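Side-chain contacts in beta-galactosidase (PDB 4OIF), which probably hydrolyses terminal non-reducing beta-D-galactose residues of beta-D-galactosides, as a zinc-binding homotrimeric enzyme of glycoside hydrolase family 42: residues A[37-42]-A[381-386]; A[53-58]-A[95-100]; A[287-292]-A[301-306]; A[626-631]-A[649-654]. All blocks are in the same frame, centred on the assembly; numbering follows the deposited sequence.

Contact 1: residues A[37-42]-A[381-386]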
loop_
_atom_site.group_PDB
_atom_site.type_symbol
_atom_site.label_atom_id
_atom_site.label_comp_id
_atom_site.label_asym_id
_atom_site.label_seq_id
_atom_site.Cartn_x
_atom_site.Cartn_y
_atom_site.Cartn_z
ATOM N N LEU A 37 -10.053 -34.306 -29.819
ATOM C CA LEU A 37 -10.333 -35.706 -29.529
ATOM C C LEU A 37 -9.086 -36.577 -29.749
ATOM O O LEU A 37 -8.719 -37.409 -28.897
ATOM C CB LEU A 37 -11.511 -36.186 -30.380
ATOM C CG LEU A 37 -12.862 -35.482 -30.146
ATOM C CD1 LEU A 37 -13.970 -35.948 -31.109
ATOM C CD2 LEU A 37 -13.310 -35.643 -28.697
ATOM N N GLU A 38 -8.424 -36.355 -30.879
ATOM C CA GLU A 38 -7.178 -37.037 -31.214
ATOM C C GLU A 38 -6.127 -36.791 -30.141
ATOM O O GLU A 38 -5.459 -37.721 -29.671
ATOM C CB GLU A 38 -6.669 -36.569 -32.584
ATOM C CG GLU A 38 -7.660 -36.839 -33.721
ATOM C CD GLU A 38 -7.504 -35.907 -34.910
ATOM O OE1 GLU A 38 -6.613 -35.028 -34.886
ATOM O OE2 GLU A 38 -8.298 -36.045 -35.869
ATOM N N LEU A 39 -5.995 -35.538 -29.725
ATOM C CA LEU A 39 -4.986 -35.200 -28.722
ATOM C C LEU A 39 -5.371 -35.754 -27.346
ATOM O O LEU A 39 -4.515 -36.061 -26.515
ATOM C CB LEU A 39 -4.778 -33.691 -28.657
ATOM C CG LEU A 39 -4.373 -33.035 -29.977
ATOM C CD1 LEU A 39 -3.624 -31.717 -29.740
ATOM C CD2 LEU A 39 -3.569 -33.980 -30.859
ATOM N N MET A 40 -6.670 -35.896 -27.120
ATOM C CA MET A 40 -7.158 -36.523 -25.916
ATOM C C MET A 40 -6.683 -37.960 -25.902
ATOM O O MET A 40 -6.195 -38.446 -24.877
ATOM C CB MET A 40 -8.675 -36.440 -25.840
ATOM C CG MET A 40 -9.161 -35.088 -25.351
ATOM S SD MET A 40 -10.939 -34.862 -25.470
ATOM C CE MET A 40 -11.090 -33.182 -24.840
ATOM N N LYS A 41 -6.776 -38.638 -27.044
ATOM C CA LYS A 41 -6.196 -39.980 -27.089
ATOM C C LYS A 41 -4.679 -39.951 -26.842
ATOM O O LYS A 41 -4.168 -40.691 -26.008
ATOM C CB LYS A 41 -6.520 -40.669 -28.413
ATOM C CG LYS A 41 -8.031 -40.789 -28.649
ATOM C CD LYS A 41 -8.361 -41.842 -29.694
ATOM C CE LYS A 41 -7.553 -41.646 -30.960
ATOM N NZ LYS A 41 -7.838 -42.655 -32.017
ATOM N N LEU A 42 -3.962 -39.064 -27.520
ATOM C CA LEU A 42 -2.506 -39.078 -27.398
ATOM C C LEU A 42 -2.004 -38.730 -25.996
ATOM O O LEU A 42 -0.909 -39.145 -25.610
ATOM C CB LEU A 42 -1.870 -38.133 -28.423
ATOM C CG LEU A 42 -2.074 -38.552 -29.884
ATOM C CD1 LEU A 42 -1.570 -37.479 -30.829
ATOM C CD2 LEU A 42 -1.403 -39.875 -30.178
ATOM N N ASN A 381 -0.922 -25.878 -30.655
ATOM C CA ASN A 381 -1.668 -27.108 -30.906
ATOM C C ASN A 381 -0.735 -28.290 -31.186
ATOM O O ASN A 381 -1.056 -29.189 -31.955
ATOM C CB ASN A 381 -2.648 -26.885 -32.064
ATOM C CG ASN A 381 -3.630 -28.029 -32.240
ATOM O OD1 ASN A 381 -4.441 -28.318 -31.354
ATOM N ND2 ASN A 381 -3.571 -28.676 -33.403
ATOM N N ARG A 382 0.422 -28.284 -30.536
ATOM C CA ARG A 382 1.446 -29.304 -30.769
ATOM C C ARG A 382 1.449 -30.417 -29.719
ATOM O O ARG A 382 1.163 -30.179 -28.545
ATOM C CB ARG A 382 2.826 -28.654 -30.818
ATOM C CG ARG A 382 3.056 -27.762 -32.027
ATOM C CD ARG A 382 4.552 -27.506 -32.247
ATOM N NE ARG A 382 4.891 -27.433 -33.669
ATOM C CZ ARG A 382 5.325 -28.465 -34.393
ATOM N NH1 ARG A 382 5.484 -29.655 -33.828
ATOM N NH2 ARG A 382 5.605 -28.312 -35.683
ATOM N N THR A 383 1.770 -31.632 -30.148
ATOM C CA THR A 383 1.904 -32.764 -29.235
ATOM C C THR A 383 3.376 -32.885 -28.876
ATOM O O THR A 383 3.766 -33.506 -27.893
ATOM C CB THR A 383 1.402 -34.064 -29.874
ATOM O OG1 THR A 383 2.179 -34.342 -31.042
ATOM C CG2 THR A 383 -0.048 -33.918 -30.275
ATOM N N ASP A 384 4.168 -32.265 -29.731
ATOM C CA ASP A 384 5.600 -32.084 -29.604
ATOM C C ASP A 384 6.025 -31.320 -28.336
ATOM O O ASP A 384 7.193 -31.309 -27.963
ATOM C CB ASP A 384 6.066 -31.339 -30.859
ATOM C CG ASP A 384 7.532 -31.407 -31.061
ATOM O OD1 ASP A 384 8.167 -32.248 -30.396
ATOM O OD2 ASP A 384 8.046 -30.621 -31.889
ATOM N N SER A 385 5.065 -30.674 -27.685
ATOM C CA SER A 385 5.311 -29.867 -26.494
ATOM C C SER A 385 5.781 -30.673 -25.286
ATOM O O SER A 385 5.271 -31.767 -25.027
ATOM C CB SER A 385 4.033 -29.107 -26.128
ATOM O OG SER A 385 3.940 -28.894 -24.729
ATOM N N ARG A 386 6.729 -30.123 -24.525
ATOM C CA ARG A 386 7.208 -30.813 -23.326
ATOM C C ARG A 386 6.078 -30.966 -22.308
ATOM O O ARG A 386 6.011 -31.965 -21.580
ATOM C CB ARG A 386 8.407 -30.092 -22.699
ATOM C CG ARG A 386 8.136 -28.774 -21.973
ATOM C CD ARG A 386 9.444 -28.303 -21.343
ATOM N NE ARG A 386 9.359 -27.088 -20.530
ATOM C CZ ARG A 386 9.202 -27.071 -19.208
ATOM N NH1 ARG A 386 9.072 -28.203 -18.532
ATOM N NH2 ARG A 386 9.155 -25.916 -18.556
#

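Contact 2: residues A[53-58]-A[95-100]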
loop_
_atom_site.group_PDB
_atom_site.type_symbol
_atom_site.label_atom_id
_atom_site.label_comp_id
_atom_site.label_asym_id
_atom_site.label_seq_id
_atom_site.Cartn_x
_atom_site.Cartn_y
_atom_site.Cartn_z
ATOM N N PHE A 53 -18.389 -22.530 -17.355
ATOM C CA PHE A 53 -18.779 -21.166 -17.648
ATOM C C PHE A 53 -19.559 -21.092 -18.948
ATOM O O PHE A 53 -19.412 -20.141 -19.719
ATOM C CB PHE A 53 -17.544 -20.270 -17.691
ATOM C CG PHE A 53 -16.755 -20.297 -16.416
ATOM C CD1 PHE A 53 -17.223 -19.639 -15.286
ATOM C CD2 PHE A 53 -15.573 -21.004 -16.331
ATOM C CE1 PHE A 53 -16.516 -19.666 -14.095
ATOM C CE2 PHE A 53 -14.857 -21.037 -15.143
ATOM C CZ PHE A 53 -15.335 -20.372 -14.019
ATOM N N ALA A 54 -20.425 -22.078 -19.165
ATOM C CA ALA A 54 -21.097 -22.236 -20.454
ATOM C C ALA A 54 -22.543 -21.730 -20.502
ATOM O O ALA A 54 -23.263 -22.018 -21.465
ATOM C CB ALA A 54 -21.055 -23.687 -20.859
ATOM N N TRP A 55 -22.957 -20.958 -19.499
ATOM C CA TRP A 55 -24.336 -20.479 -19.438
ATOM C C TRP A 55 -24.710 -19.678 -20.687
ATOM O O TRP A 55 -25.739 -19.922 -21.329
ATOM C CB TRP A 55 -24.558 -19.630 -18.182
ATOM C CG TRP A 55 -26.022 -19.503 -17.790
ATOM C CD1 TRP A 55 -27.106 -19.608 -18.614
ATOM C CD2 TRP A 55 -26.545 -19.260 -16.475
ATOM N NE1 TRP A 55 -28.269 -19.436 -17.900
ATOM C CE2 TRP A 55 -27.954 -19.229 -16.584
ATOM C CE3 TRP A 55 -25.960 -19.065 -15.219
ATOM C CZ2 TRP A 55 -28.784 -19.011 -15.488
ATOM C CZ3 TRP A 55 -26.789 -18.854 -14.129
ATOM C CH2 TRP A 55 -28.186 -18.830 -14.271
ATOM N N SER A 56 -23.855 -18.729 -21.032
ATOM C CA SER A 56 -24.098 -17.879 -22.177
ATOM C C SER A 56 -24.106 -18.695 -23.475
ATOM O O SER A 56 -24.722 -18.290 -24.454
ATOM C CB SER A 56 -23.045 -16.770 -22.223
ATOM O OG SER A 56 -22.970 -16.178 -23.498
ATOM N N ALA A 57 -23.438 -19.845 -23.481
ATOM C CA ALA A 57 -23.445 -20.712 -24.656
ATOM C C ALA A 57 -24.676 -21.602 -24.667
ATOM O O ALA A 57 -25.129 -22.032 -25.725
ATOM C CB ALA A 57 -22.184 -21.565 -24.704
ATOM N N LEU A 58 -25.194 -21.895 -23.478
ATOM C CA LEU A 58 -26.363 -22.745 -23.329
ATOM C C LEU A 58 -27.650 -21.937 -23.479
ATOM O O LEU A 58 -28.645 -22.420 -24.016
ATOM C CB LEU A 58 -26.340 -23.440 -21.968
ATOM C CG LEU A 58 -25.235 -24.479 -21.818
ATOM C CD1 LEU A 58 -25.120 -24.937 -20.376
ATOM C CD2 LEU A 58 -25.563 -25.644 -22.728
ATOM N N ALA A 95 -24.513 -11.704 -19.476
ATOM C CA ALA A 95 -24.756 -10.269 -19.365
ATOM C C ALA A 95 -26.259 -9.898 -19.437
ATOM O O ALA A 95 -26.696 -8.902 -18.803
ATOM C CB ALA A 95 -23.980 -9.536 -20.428
ATOM N N TRP A 96 -27.061 -10.688 -20.168
ATOM C CA TRP A 96 -28.495 -10.367 -20.265
ATOM C C TRP A 96 -29.130 -10.482 -18.895
ATOM O O TRP A 96 -29.975 -9.664 -18.520
ATOM C CB TRP A 96 -29.256 -11.241 -21.295
ATOM C CG TRP A 96 -29.171 -12.752 -21.169
ATOM C CD1 TRP A 96 -28.398 -13.587 -21.922
ATOM C CD2 TRP A 96 -29.917 -13.598 -20.285
ATOM N NE1 TRP A 96 -28.593 -14.890 -21.546
ATOM C CE2 TRP A 96 -29.520 -14.927 -20.543
ATOM C CE3 TRP A 96 -30.877 -13.362 -19.294
ATOM C CZ2 TRP A 96 -30.038 -16.014 -19.841
ATOM C CZ3 TRP A 96 -31.392 -14.440 -18.597
ATOM C CH2 TRP A 96 -30.973 -15.749 -18.872
ATOM N N LEU A 97 -28.677 -11.470 -18.133
ATOM C CA LEU A 97 -29.244 -11.746 -16.823
ATOM C C LEU A 97 -28.962 -10.621 -15.835
ATOM O O LEU A 97 -29.864 -10.153 -15.160
ATOM C CB LEU A 97 -28.711 -13.073 -16.291
ATOM C CG LEU A 97 -29.657 -13.833 -15.358
ATOM C CD1 LEU A 97 -29.362 -15.331 -15.405
ATOM C CD2 LEU A 97 -29.602 -13.304 -13.923
ATOM N N SER A 98 -27.708 -10.199 -15.740
ATOM C CA SER A 98 -27.377 -9.043 -14.924
ATOM C C SER A 98 -28.202 -7.840 -15.377
ATOM O O SER A 98 -28.696 -7.072 -14.550
ATOM C CB SER A 98 -25.877 -8.713 -15.000
ATOM O OG SER A 98 -25.073 -9.801 -14.566
ATOM N N GLN A 99 -28.369 -7.680 -16.691
ATOM C CA GLN A 99 -29.008 -6.465 -17.186
ATOM C C GLN A 99 -30.489 -6.401 -16.824
ATOM O O GLN A 99 -30.989 -5.358 -16.413
ATOM C CB GLN A 99 -28.835 -6.346 -18.697
ATOM C CG GLN A 99 -29.270 -5.003 -19.258
ATOM C CD GLN A 99 -29.095 -4.913 -20.768
ATOM O OE1 GLN A 99 -29.474 -5.824 -21.512
ATOM N NE2 GLN A 99 -28.511 -3.817 -21.226
ATOM N N LYS A 100 -31.182 -7.523 -16.974
ATOM C CA LYS A 100 -32.621 -7.580 -16.725
ATOM C C LYS A 100 -32.955 -7.744 -15.243
ATOM O O LYS A 100 -34.010 -7.312 -14.775
ATOM C CB LYS A 100 -33.233 -8.730 -17.523
ATOM C CG LYS A 100 -34.726 -8.853 -17.397
ATOM C CD LYS A 100 -35.277 -9.867 -18.375
ATOM C CE LYS A 100 -36.796 -9.879 -18.348
ATOM N NZ LYS A 100 -37.360 -10.696 -19.451
#

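Contact 3: residues A[287-292]-A[301-306]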
loop_
_atom_site.group_PDB
_atom_site.type_symbol
_atom_site.label_atom_id
_atom_site.label_comp_id
_atom_site.label_asym_id
_atom_site.label_seq_id
_atom_site.Cartn_x
_atom_site.Cartn_y
_atom_site.Cartn_z
ATOM N N PRO A 287 0.460 -24.714 -6.504
ATOM C CA PRO A 287 1.674 -24.369 -5.762
ATOM C C PRO A 287 2.635 -23.569 -6.630
ATOM O O PRO A 287 2.717 -23.834 -7.830
ATOM C CB PRO A 287 2.274 -25.735 -5.402
ATOM C CG PRO A 287 1.171 -26.713 -5.595
ATOM C CD PRO A 287 0.353 -26.168 -6.717
ATOM N N ALA A 288 3.348 -22.614 -6.040
ATOM C CA ALA A 288 4.275 -21.801 -6.806
ATOM C C ALA A 288 5.627 -22.499 -6.920
ATOM O O ALA A 288 6.616 -22.065 -6.319
ATOM C CB ALA A 288 4.424 -20.436 -6.178
ATOM N N TRP A 289 5.655 -23.585 -7.697
ATOM C CA TRP A 289 6.857 -24.405 -7.838
ATOM C C TRP A 289 8.029 -23.610 -8.397
ATOM O O TRP A 289 7.874 -22.825 -9.327
ATOM C CB TRP A 289 6.602 -25.618 -8.742
ATOM C CG TRP A 289 5.545 -26.592 -8.253
ATOM C CD1 TRP A 289 4.338 -26.864 -8.847
ATOM C CD2 TRP A 289 5.610 -27.424 -7.087
ATOM N NE1 TRP A 289 3.653 -27.816 -8.122
ATOM C CE2 TRP A 289 4.410 -28.176 -7.040
ATOM C CE3 TRP A 289 6.566 -27.614 -6.083
ATOM C CZ2 TRP A 289 4.140 -29.089 -6.022
ATOM C CZ3 TRP A 289 6.298 -28.525 -5.072
ATOM C CH2 TRP A 289 5.093 -29.251 -5.049
ATOM N N HIS A 290 9.194 -23.833 -7.795
ATOM C CA HIS A 290 10.460 -23.253 -8.221
ATOM C C HIS A 290 10.557 -21.768 -7.901
ATOM O O HIS A 290 11.335 -21.048 -8.525
ATOM C CB HIS A 290 10.685 -23.489 -9.720
ATOM C CG HIS A 290 10.383 -24.887 -10.162
ATOM N ND1 HIS A 290 11.040 -25.987 -9.654
ATOM C CD2 HIS A 290 9.497 -25.360 -11.070
ATOM C CE1 HIS A 290 10.568 -27.079 -10.229
ATOM N NE2 HIS A 290 9.632 -26.726 -11.091
ATOM N N ASN A 291 9.779 -21.322 -6.916
ATOM C CA ASN A 291 9.915 -19.968 -6.379
ATOM C C ASN A 291 11.283 -19.795 -5.737
ATOM O O ASN A 291 11.994 -20.771 -5.507
ATOM C CB ASN A 291 8.803 -19.641 -5.366
ATOM C CG ASN A 291 8.890 -20.472 -4.074
ATOM O OD1 ASN A 291 9.735 -20.225 -3.209
ATOM N ND2 ASN A 291 7.972 -21.426 -3.924
ATOM N N ASP A 292 11.652 -18.555 -5.445
ATOM C CA ASP A 292 12.993 -18.296 -4.936
ATOM C C ASP A 292 13.016 -18.029 -3.441
ATOM O O ASP A 292 13.962 -17.429 -2.944
ATOM C CB ASP A 292 13.642 -17.116 -5.690
ATOM C CG ASP A 292 12.935 -15.789 -5.452
ATOM O OD1 ASP A 292 11.815 -15.788 -4.880
ATOM O OD2 ASP A 292 13.500 -14.745 -5.870
ATOM N N MET A 301 5.751 -30.168 1.185
ATOM C CA MET A 301 5.199 -30.394 2.515
ATOM C C MET A 301 3.900 -29.622 2.722
ATOM O O MET A 301 2.913 -30.187 3.221
ATOM C CB MET A 301 6.208 -29.995 3.587
ATOM C CG MET A 301 5.757 -30.329 4.998
ATOM S SD MET A 301 7.016 -29.899 6.198
ATOM C CE MET A 301 7.140 -28.145 5.874
ATOM N N LYS A 302 3.898 -28.337 2.353
ATOM C CA LYS A 302 2.662 -27.539 2.452
ATOM C C LYS A 302 1.499 -28.155 1.660
ATOM O O LYS A 302 0.334 -28.227 2.135
ATOM C CB LYS A 302 2.900 -26.106 1.968
ATOM C CG LYS A 302 3.690 -25.233 2.917
ATOM C CD LYS A 302 3.831 -23.844 2.339
ATOM C CE LYS A 302 5.025 -23.121 2.896
ATOM N NZ LYS A 302 5.252 -21.816 2.205
ATOM N N VAL A 303 1.829 -28.617 0.455
ATOM C CA VAL A 303 0.836 -29.245 -0.407
ATOM C C VAL A 303 0.279 -30.500 0.256
ATOM O O VAL A 303 -0.934 -30.729 0.287
ATOM C CB VAL A 303 1.430 -29.596 -1.784
ATOM C CG1 VAL A 303 0.381 -30.267 -2.663
ATOM C CG2 VAL A 303 1.968 -28.346 -2.460
ATOM N N GLY A 304 1.179 -31.303 0.813
ATOM C CA GLY A 304 0.791 -32.525 1.489
ATOM C C GLY A 304 -0.107 -32.237 2.676
ATOM O O GLY A 304 -1.048 -32.979 2.935
ATOM N N PHE A 305 0.183 -31.150 3.391
ATOM C CA PHE A 305 -0.661 -30.731 4.496
ATOM C C PHE A 305 -2.077 -30.469 4.002
ATOM O O PHE A 305 -3.052 -31.022 4.557
ATOM C CB PHE A 305 -0.095 -29.489 5.173
ATOM C CG PHE A 305 -0.934 -28.978 6.320
ATOM C CD1 PHE A 305 -0.745 -29.473 7.604
ATOM C CD2 PHE A 305 -1.892 -27.976 6.119
ATOM C CE1 PHE A 305 -1.507 -28.986 8.677
ATOM C CE2 PHE A 305 -2.656 -27.488 7.172
ATOM C CZ PHE A 305 -2.464 -27.996 8.461
ATOM N N ILE A 306 -2.208 -29.647 2.960
ATOM C CA ILE A 306 -3.573 -29.394 2.467
ATOM C C ILE A 306 -4.266 -30.673 1.967
ATOM O O ILE A 306 -5.462 -30.884 2.211
ATOM C CB ILE A 306 -3.609 -28.350 1.343
ATOM C CG1 ILE A 306 -3.200 -27.001 1.897
ATOM C CG2 ILE A 306 -5.035 -28.208 0.801
ATOM C CD1 ILE A 306 -4.245 -26.400 2.821
#

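Contact 4: residues A[626-631]-A[649-654]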
loop_
_atom_site.group_PDB
_atom_site.type_symbol
_atom_site.label_atom_id
_atom_site.label_comp_id
_atom_site.label_asym_id
_atom_site.label_seq_id
_atom_site.Cartn_x
_atom_site.Cartn_y
_atom_site.Cartn_z
ATOM N N LYS A 626 16.637 -35.871 3.750
ATOM C CA LYS A 626 15.585 -34.859 3.748
ATOM C C LYS A 626 15.185 -34.441 2.335
ATOM O O LYS A 626 16.037 -34.230 1.478
ATOM C CB LYS A 626 16.032 -33.639 4.554
ATOM C CG LYS A 626 15.954 -33.858 6.052
ATOM C CD LYS A 626 16.350 -32.628 6.831
ATOM C CE LYS A 626 16.063 -32.845 8.302
ATOM N NZ LYS A 626 16.234 -34.285 8.654
ATOM N N GLY A 627 13.883 -34.332 2.093
ATOM C CA GLY A 627 13.397 -33.888 0.798
ATOM C C GLY A 627 12.918 -35.053 -0.039
ATOM O O GLY A 627 12.426 -34.886 -1.160
ATOM N N VAL A 628 13.100 -36.251 0.499
ATOM C CA VAL A 628 12.465 -37.422 -0.070
ATOM C C VAL A 628 11.254 -37.736 0.767
ATOM O O VAL A 628 11.374 -37.967 1.961
ATOM C CB VAL A 628 13.385 -38.640 -0.096
ATOM C CG1 VAL A 628 12.604 -39.886 -0.499
ATOM C CG2 VAL A 628 14.510 -38.395 -1.035
ATOM N N SER A 629 10.090 -37.735 0.134
ATOM C CA SER A 629 8.845 -37.989 0.822
ATOM C C SER A 629 8.369 -39.387 0.493
ATOM O O SER A 629 8.312 -39.773 -0.669
ATOM C CB SER A 629 7.792 -36.942 0.423
ATOM O OG SER A 629 6.537 -37.225 1.013
ATOM N N VAL A 630 8.035 -40.156 1.515
ATOM C CA VAL A 630 7.457 -41.466 1.279
ATOM C C VAL A 630 6.051 -41.458 1.839
ATOM O O VAL A 630 5.859 -41.165 3.014
ATOM C CB VAL A 630 8.295 -42.603 1.919
ATOM C CG1 VAL A 630 7.603 -43.940 1.718
ATOM C CG2 VAL A 630 9.710 -42.630 1.327
ATOM N N GLN A 631 5.070 -41.753 0.992
ATOM C CA GLN A 631 3.673 -41.717 1.416
ATOM C C GLN A 631 2.932 -42.902 0.846
ATOM O O GLN A 631 3.212 -43.306 -0.268
ATOM C CB GLN A 631 2.995 -40.419 0.962
ATOM C CG GLN A 631 3.437 -39.168 1.707
ATOM C CD GLN A 631 3.000 -39.177 3.151
ATOM O OE1 GLN A 631 1.940 -39.715 3.496
ATOM N NE2 GLN A 631 3.821 -38.590 4.011
ATOM N N GLU A 649 18.531 -33.013 -6.786
ATOM C CA GLU A 649 19.732 -33.830 -6.934
ATOM C C GLU A 649 19.476 -35.334 -6.804
ATOM O O GLU A 649 18.391 -35.777 -6.411
ATOM C CB GLU A 649 20.778 -33.394 -5.913
ATOM C CG GLU A 649 20.263 -33.450 -4.497
ATOM C CD GLU A 649 21.173 -32.749 -3.521
ATOM O OE1 GLU A 649 22.263 -33.294 -3.229
ATOM O OE2 GLU A 649 20.794 -31.654 -3.047
ATOM N N LYS A 650 20.493 -36.111 -7.158
ATOM C CA LYS A 650 20.427 -37.552 -7.035
ATOM C C LYS A 650 20.258 -37.921 -5.574
ATOM O O LYS A 650 20.697 -37.201 -4.670
ATOM C CB LYS A 650 21.671 -38.208 -7.618
ATOM C CG LYS A 650 21.672 -38.262 -9.144
ATOM C CD LYS A 650 22.897 -39.004 -9.678
ATOM C CE LYS A 650 23.167 -38.640 -11.128
ATOM N NZ LYS A 650 21.950 -38.861 -11.948
ATOM N N GLN A 651 19.611 -39.050 -5.342
ATOM C CA GLN A 651 19.153 -39.350 -4.008
ATOM C C GLN A 651 19.120 -40.855 -3.719
ATOM O O GLN A 651 18.358 -41.601 -4.327
ATOM C CB GLN A 651 17.784 -38.720 -3.822
ATOM C CG GLN A 651 17.495 -38.373 -2.411
ATOM C CD GLN A 651 18.371 -37.271 -1.864
ATOM O OE1 GLN A 651 19.100 -37.484 -0.901
ATOM N NE2 GLN A 651 18.280 -36.079 -2.449
ATOM N N ALA A 652 19.967 -41.297 -2.795
ATOM C CA ALA A 652 20.045 -42.712 -2.442
ATOM C C ALA A 652 18.982 -43.064 -1.416
ATOM O O ALA A 652 18.830 -42.406 -0.393
ATOM C CB ALA A 652 21.426 -43.068 -1.912
ATOM N N VAL A 653 18.265 -44.134 -1.694
ATOM C CA VAL A 653 17.093 -44.489 -0.933
ATOM C C VAL A 653 17.281 -45.971 -0.621
ATOM O O VAL A 653 17.944 -46.658 -1.378
ATOM C CB VAL A 653 15.813 -44.155 -1.761
ATOM C CG1 VAL A 653 14.796 -45.268 -1.747
ATOM C CG2 VAL A 653 15.232 -42.792 -1.351
ATOM N N VAL A 654 16.782 -46.468 0.506
ATOM C CA VAL A 654 16.997 -47.882 0.823
ATOM C C VAL A 654 15.727 -48.558 1.340
ATOM O O VAL A 654 15.148 -48.134 2.343
ATOM C CB VAL A 654 18.128 -48.080 1.875
ATOM C CG1 VAL A 654 18.382 -49.560 2.112
ATOM C CG2 VAL A 654 19.410 -47.408 1.433
#

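Contact 1: residues A[37-42]-A[381-386]
Leu39, near the end of helix 30-42, packs against Thr383 in the loop ahead of helix 386-399. The setting is the seam of the TIM barrel: helix 30-42 follows the first barrel strand, 16-21, and helix 386-399 follows the last, 356-359, with which 16-21 pairs in parallel. No hydrogen bond joins the two segments, so the contact is van der Waals packing between side chains. Leu39 splits its two methyls between two residues of the loop. Its CD2 meets Thr383 CG2 at 3.6 Å, the two side chains crossing at about a right angle, while the other branch, CD1, lies 3.9 Å from Asn381 OD1. That amide oxygen has its real polar partner elsewhere, in a hydrogen bond from Arg363 NH1, and Leu39 merely lies beside it. Thr383 turns its methyl to the helix: with chi1 at 61°, CG2 sits beside the backbone N and opposite the carbonyl carbon. Phe388, at the start of helix 386-399, touches Leu39, Leu42 and Thr383 and so extends the apolar patch beyond the loop. Just past the loop, Arg386, the first residue of helix 386-399, forms a salt bridge with Glu531 of a neighbouring subunit. Back at the barrel helix, Leu42 stands one turn on from Leu39, and its CD1 reaches the same methyl, Thr383 CG2, at 3.9 Å.

Contact 2: residues A[53-58]-A[95-100]
Trp55 and Leu97 make the main apolar contact between two short helices, 55-58 and 95-100, which follow the adjacent parallel strands 47-50 and 83-87 of the TIM barrel. Both therefore belong to beta-alpha connections, on the side of the barrel where the active site of such enzymes lies. The six-membered part of the Trp55 indole does the touching. Leu97 CD1 comes in obliquely, 3.7 Å from Trp55 CZ2, and it is 3.9 Å from Trp55 CH2; the long directions of the two side chains cross at about a right angle. The indole is carried out to Leu97 because Trp55 has CG anti to its own backbone N, chi1 -160°. Ile136 and other residues of helix 127-144 also pack on it. The aromatic contact is looser: Trp55 NE1 approaches Trp96 CZ2 to 4.3 Å, again obliquely, without stacking. Polar links run through a third residue, Glu59, which ties the two indoles together: Trp55 NE1 donates to its carboxylate oxygen OE1, and Trp96 NE1 donates to its backbone O. The buried indole N-H groups are thus both satisfied. A neighbouring subunit packs here too, its Ser197 against Trp55 and its Gln205 against Trp96. Within helix 95-100, Leu97 CB covers one face of the Trp96 ring, 3.6 Å above its plane and displaced toward the rim.

Contact 3: residues A[287-292]-A[301-306]
Pro287 and Val303 lie nearest each other in the backbone, 7.3 Å between CA atoms, where the loop leaving TIM-barrel strand 282-284 passes the side of the helix that follows it, 296-312; after Pro287 the loop folds into a type II beta turn from Ala288 to Asn291. The contact is wholly apolar and rests on one methyl of the helix. Val303 CG2 meets the proline ring at CG, 3.6 Å away, and is also within 3.9 Å of Pro287 CB. This methyl faces the loop because chi1 of 179° sends CG1 anti to the backbone N and puts CG2 beside that N. From the turn, the far corner of the Trp289 indole, CH2, reaches Val303 CG2 at 4.2 Å. Pro287 itself supports that indole: its CB sits 3.6 Å above one ring face, offset toward the rim. Leu299, a turn earlier on the helix, adds to the packing of both Pro287 and Trp289. Pro287 is about 8 Å by side chain from Trp330, a predicted substrate-binding residue, so the packing lies near the probable active site. The turn is pinned by its own side chain, Asn291 ND2 donating to Ala288 O at 2.8 Å with an N-H...O angle of 160°.

Contact 4: residues A[626-631]-A[649-654]
Val628 faces Gln651 and Val653 across the gap between two antiparallel sheets, which pack face to face as a beta sandwich in the C-terminal domain. Strand 628-634 is an outer strand of the five-stranded sheet, and strand 651-655 is the middle one of the three-stranded sheet. The closest CA atoms, those of Val628 and Gln651, are 8.0 Å apart, and only side chains bridge the interval. Val628 spreads its two methyls over alternate residues of the opposite strand. Toward Gln651, it and the glutamine slide past one another in opposite directions, with Val628 CG2 modelled a doubtfully short 3.3 Å from Gln651 CG and 4.1 Å from Gln651 CD. The glutamine meets valine with its methylene part because the chain bends at chi2, 67°, swinging the amide off; its NE2 makes a weak hydrogen bond to Thr647 OG1. Leu674, on the neighbouring strand of the three-stranded sheet, holds Gln651 by backbone hydrogen bonds and packs on Val653. Val622 and His624 also border Val653, so this buried layer continues past the two segments. The second branch of Val628 completes the contact, crossing Val653 obliquely with CG1 4.0 Å from Val653 CG2.

Overall arrangement
Contacts 1, 2 and 3 all lie in the TIM-barrel domain. Contact 1 sits at the closure of the barrel, bringing its first helix against the loop before helix 386-399; contacts 2 and 3 are nested inside the chain it closes and follow one another in series. Contact 4 comes last, in the C-terminal beta domain. None touches another: centres of contacts 2 and 4 stand 51 Å apart, on opposite sides of the chain's centre, whereas contacts 3 and 4, in different domains, are 17 Å apart by centres. The three barrel contacts also lie against a neighbouring subunit, so packing within the barrel and trimer assembly meet there, while contact 4 stays within its own chain.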